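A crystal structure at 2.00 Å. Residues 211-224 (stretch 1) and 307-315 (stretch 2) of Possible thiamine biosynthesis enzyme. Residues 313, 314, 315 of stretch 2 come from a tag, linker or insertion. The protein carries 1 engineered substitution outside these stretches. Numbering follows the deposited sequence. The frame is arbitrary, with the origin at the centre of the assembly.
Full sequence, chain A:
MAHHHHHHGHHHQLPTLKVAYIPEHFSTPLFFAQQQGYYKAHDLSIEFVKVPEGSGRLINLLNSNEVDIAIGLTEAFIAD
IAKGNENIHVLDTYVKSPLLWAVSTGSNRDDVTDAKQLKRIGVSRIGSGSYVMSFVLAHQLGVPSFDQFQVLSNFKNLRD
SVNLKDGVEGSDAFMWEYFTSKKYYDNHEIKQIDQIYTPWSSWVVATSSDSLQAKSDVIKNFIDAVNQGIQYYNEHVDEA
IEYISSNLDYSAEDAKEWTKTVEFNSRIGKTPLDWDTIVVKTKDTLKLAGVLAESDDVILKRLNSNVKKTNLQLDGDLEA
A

Stretch 1 211-224: SLQAKSDVIKNFID
Stretch 2, residues 307-315: VKKTNLQLD

An irregular segment can pack on a helix without a single hydrogen bond between them, and residues 307-315 against 211-224 illustrate the case: 453 Å² is buried. The supporting side is helical at 211-214, breaks at K215 (phi/psi -132/47), which is also the N-cap of the next helix, and resumes from 216 to 224.

Stretch 2 has no regular helix or strand. After V307 (-115/116), K308 (-61/136; chi1 to chi4 m, m, t, t) directs its CB toward the helix, and K308 CE comes 4.2 Å from CD2 of L212 (t, p). V307, K309 (-116/9) and T310 (-140/172) make no contact, and N311 (-99/155) has its CB sideways.

L312 (-66/148) is the centre, with 117 Å² covered. Its CB points toward the helix, and chi1 -84° with chi2 47° brings L312 CD2 to 3.6 Å from I219 CG2, 3.8 Å from S216 O and 4.5 Å from I223 CD1; both isoleucines are m, t. L312 CA lies 5.7 Å from K220 CA, and L312 CB approaches K220 CB to 3.8 Å.

The tag begins at Q313 (-140/139), whose CB points away, so its backbone makes the contact: Q313 CA lies 4.1 Å from K220 CD. In tag residue L314 (-76/160; m, t), L314 CA is 5.9 Å from D217 CA. Its CB is sideways, but the side chain ends closer, with L314 CD2 3.5 Å from D217 CG and L314 CG 3.9 Å from K220 CD. Stretch 2 therefore advances from 312 to 314 as its nearest helix partner steps back from 220 to 217.

K220 (t, t, t, m) offers its aliphatic chain to this segment, K220 CE lying 3.5 Å from L312 O, while K220 NZ forms a salt bridge within the helix, 3.0 Å from D224 OD2. Tag residue D315 is modelled without its side chain.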

# COMPACT_ATOMS: atom_id res chain seq x y z
N SER A 211 -8.08 -16.32 -10.10
CA SER A 211 -7.95 -15.40 -11.22
C SER A 211 -6.68 -15.63 -12.03
O SER A 211 -6.66 -15.42 -13.24
CB SER A 211 -8.00 -13.95 -10.73
OG SER A 211 -9.22 -13.67 -10.07
N LEU A 212 -5.61 -16.05 -11.36
CA LEU A 212 -4.33 -16.23 -12.03
C LEU A 212 -4.36 -17.36 -13.06
O LEU A 212 -3.69 -17.29 -14.09
CB LEU A 212 -3.21 -16.47 -11.01
CG LEU A 212 -1.79 -16.61 -11.59
CD1 LEU A 212 -1.46 -15.46 -12.52
CD2 LEU A 212 -0.76 -16.72 -10.47
N GLN A 213 -5.14 -18.40 -12.78
CA GLN A 213 -5.23 -19.55 -13.68
C GLN A 213 -6.42 -19.46 -14.61
O GLN A 213 -6.50 -20.17 -15.61
CB GLN A 213 -5.28 -20.87 -12.89
CG GLN A 213 -6.60 -21.12 -12.15
CD GLN A 213 -6.71 -22.55 -11.65
OE1 GLN A 213 -6.51 -23.50 -12.41
NE2 GLN A 213 -7.05 -22.70 -10.38
N ALA A 214 -7.35 -18.57 -14.29
CA ALA A 214 -8.58 -18.43 -15.06
C ALA A 214 -8.53 -17.21 -15.99
O ALA A 214 -9.11 -17.22 -17.07
CB ALA A 214 -9.78 -18.33 -14.13
N LYS A 215 -7.82 -16.17 -15.55
CA LYS A 215 -7.77 -14.92 -16.28
C LYS A 215 -6.34 -14.41 -16.43
O LYS A 215 -6.08 -13.23 -16.19
CB LYS A 215 -8.64 -13.87 -15.59
CG LYS A 215 -10.09 -14.29 -15.37
CD LYS A 215 -10.88 -13.20 -14.67
CE LYS A 215 -12.32 -13.64 -14.42
NZ LYS A 215 -13.12 -12.57 -13.76
N SER A 216 -5.43 -15.29 -16.82
CA SER A 216 -4.02 -14.91 -16.93
C SER A 216 -3.75 -13.93 -18.07
O SER A 216 -3.07 -12.92 -17.88
CB SER A 216 -3.14 -16.16 -17.10
OG SER A 216 -1.77 -15.80 -17.19
N ASP A 217 -4.29 -14.21 -19.25
CA ASP A 217 -4.04 -13.38 -20.43
C ASP A 217 -4.54 -11.95 -20.24
O ASP A 217 -3.90 -10.99 -20.68
CB ASP A 217 -4.67 -14.00 -21.68
CG ASP A 217 -3.99 -15.28 -22.09
OD1 ASP A 217 -3.13 -15.78 -21.33
OD2 ASP A 217 -4.32 -15.81 -23.18
N VAL A 218 -5.69 -11.80 -19.59
CA VAL A 218 -6.27 -10.48 -19.35
C VAL A 218 -5.48 -9.69 -18.31
O VAL A 218 -5.30 -8.48 -18.44
CB VAL A 218 -7.75 -10.58 -18.95
CG1 VAL A 218 -8.00 -11.83 -18.13
CG2 VAL A 218 -8.20 -9.33 -18.20
N ILE A 219 -5.00 -10.38 -17.28
CA ILE A 219 -4.18 -9.75 -16.25
C ILE A 219 -2.92 -9.13 -16.87
O ILE A 219 -2.51 -8.03 -16.49
CB ILE A 219 -3.78 -10.74 -15.14
CG1 ILE A 219 -5.01 -11.19 -14.35
CG2 ILE A 219 -2.76 -10.11 -14.21
CD1 ILE A 219 -4.70 -12.21 -13.27
N LYS A 220 -2.32 -9.84 -17.82
CA LYS A 220 -1.13 -9.34 -18.51
C LYS A 220 -1.43 -8.02 -19.23
O LYS A 220 -0.69 -7.04 -19.08
CB LYS A 220 -0.60 -10.37 -19.51
CG LYS A 220 0.60 -9.89 -20.34
CD LYS A 220 0.99 -10.91 -21.40
CE LYS A 220 2.13 -10.38 -22.27
NZ LYS A 220 1.77 -9.09 -22.94
N ASN A 221 -2.50 -8.02 -20.01
CA ASN A 221 -2.92 -6.81 -20.73
C ASN A 221 -3.22 -5.66 -19.78
O ASN A 221 -2.95 -4.50 -20.09
CB ASN A 221 -4.14 -7.11 -21.61
CG ASN A 221 -3.77 -7.87 -22.87
OD1 ASN A 221 -3.27 -7.29 -23.83
ND2 ASN A 221 -4.02 -9.17 -22.86
N PHE A 222 -3.80 -5.98 -18.62
CA PHE A 222 -4.08 -4.97 -17.61
C PHE A 222 -2.78 -4.32 -17.13
O PHE A 222 -2.69 -3.10 -17.02
CB PHE A 222 -4.82 -5.58 -16.42
CG PHE A 222 -4.94 -4.66 -15.24
CD1 PHE A 222 -5.89 -3.66 -15.22
CD2 PHE A 222 -4.11 -4.81 -14.14
CE1 PHE A 222 -6.01 -2.81 -14.13
CE2 PHE A 222 -4.21 -3.96 -13.05
CZ PHE A 222 -5.16 -2.96 -13.05
N ILE A 223 -1.78 -5.15 -16.85
CA ILE A 223 -0.48 -4.65 -16.42
C ILE A 223 0.15 -3.77 -17.49
O ILE A 223 0.73 -2.73 -17.19
CB ILE A 223 0.48 -5.81 -16.06
CG1 ILE A 223 -0.08 -6.62 -14.90
CG2 ILE A 223 1.86 -5.27 -15.72
CD1 ILE A 223 0.81 -7.77 -14.46
N ASP A 224 0.05 -4.20 -18.74
CA ASP A 224 0.56 -3.42 -19.86
C ASP A 224 -0.15 -2.08 -19.96
O ASP A 224 0.46 -1.06 -20.27
CB ASP A 224 0.42 -4.20 -21.17
CG ASP A 224 1.35 -5.39 -21.25
OD1 ASP A 224 2.28 -5.47 -20.42
OD2 ASP A 224 1.16 -6.25 -22.13
N VAL A 307 5.42 -15.52 -5.18
CA VAL A 307 5.97 -14.25 -5.65
C VAL A 307 6.66 -14.43 -7.00
O VAL A 307 7.66 -15.14 -7.11
CB VAL A 307 6.96 -13.63 -4.64
CG1 VAL A 307 7.44 -12.28 -5.14
CG2 VAL A 307 6.31 -13.50 -3.27
N LYS A 308 6.11 -13.77 -8.02
CA LYS A 308 6.59 -13.92 -9.39
C LYS A 308 8.05 -13.50 -9.57
O LYS A 308 8.47 -12.47 -9.04
CB LYS A 308 5.70 -13.14 -10.36
CG LYS A 308 4.33 -13.76 -10.60
CD LYS A 308 4.45 -15.06 -11.37
CE LYS A 308 3.08 -15.63 -11.70
NZ LYS A 308 3.19 -16.88 -12.52
N LYS A 309 8.81 -14.30 -10.30
CA LYS A 309 10.17 -13.94 -10.68
C LYS A 309 10.26 -13.80 -12.20
O LYS A 309 11.35 -13.67 -12.76
CB LYS A 309 11.18 -14.98 -10.18
CG LYS A 309 11.41 -14.92 -8.67
CD LYS A 309 12.69 -15.65 -8.27
CE LYS A 309 12.51 -17.17 -8.32
NZ LYS A 309 11.58 -17.66 -7.27
N THR A 310 9.10 -13.84 -12.85
CA THR A 310 9.01 -13.66 -14.29
C THR A 310 7.80 -12.80 -14.64
O THR A 310 6.99 -12.48 -13.77
CB THR A 310 8.88 -15.01 -15.03
OG1 THR A 310 7.63 -15.62 -14.69
CG2 THR A 310 10.02 -15.94 -14.64
N ASN A 311 7.69 -12.43 -15.91
CA ASN A 311 6.53 -11.68 -16.39
C ASN A 311 5.53 -12.60 -17.07
O ASN A 311 5.89 -13.67 -17.58
CB ASN A 311 6.97 -10.58 -17.35
CG ASN A 311 7.78 -9.50 -16.67
OD1 ASN A 311 8.90 -9.19 -17.08
ND2 ASN A 311 7.22 -8.91 -15.62
N LEU A 312 4.27 -12.19 -17.07
CA LEU A 312 3.21 -12.97 -17.70
C LEU A 312 3.39 -13.04 -19.22
O LEU A 312 3.91 -12.11 -19.84
CB LEU A 312 1.84 -12.39 -17.36
CG LEU A 312 1.21 -12.82 -16.04
CD1 LEU A 312 2.20 -12.73 -14.89
CD2 LEU A 312 -0.03 -11.98 -15.74
N GLN A 313 2.96 -14.16 -19.80
CA GLN A 313 3.14 -14.39 -21.23
C GLN A 313 1.92 -15.05 -21.86
O GLN A 313 1.31 -15.94 -21.27
CB GLN A 313 4.38 -15.25 -21.47
CG GLN A 313 5.70 -14.58 -21.11
CD GLN A 313 6.87 -15.55 -21.14
OE1 GLN A 313 6.72 -16.73 -20.81
NE2 GLN A 313 8.04 -15.06 -21.53
N LEU A 314 1.56 -14.59 -23.05
CA LEU A 314 0.46 -15.19 -23.79
C LEU A 314 0.89 -16.51 -24.40
O LEU A 314 2.08 -16.77 -24.55
CB LEU A 314 -0.02 -14.24 -24.89
CG LEU A 314 -0.51 -12.87 -24.44
CD1 LEU A 314 -0.78 -11.97 -25.65
CD2 LEU A 314 -1.76 -12.99 -23.58
N ASP A 315 -0.08 -17.35 -24.74
CA ASP A 315 0.20 -18.65 -25.34
C ASP A 315 0.80 -18.49 -26.73
O ASP A 315 0.44 -17.58 -27.47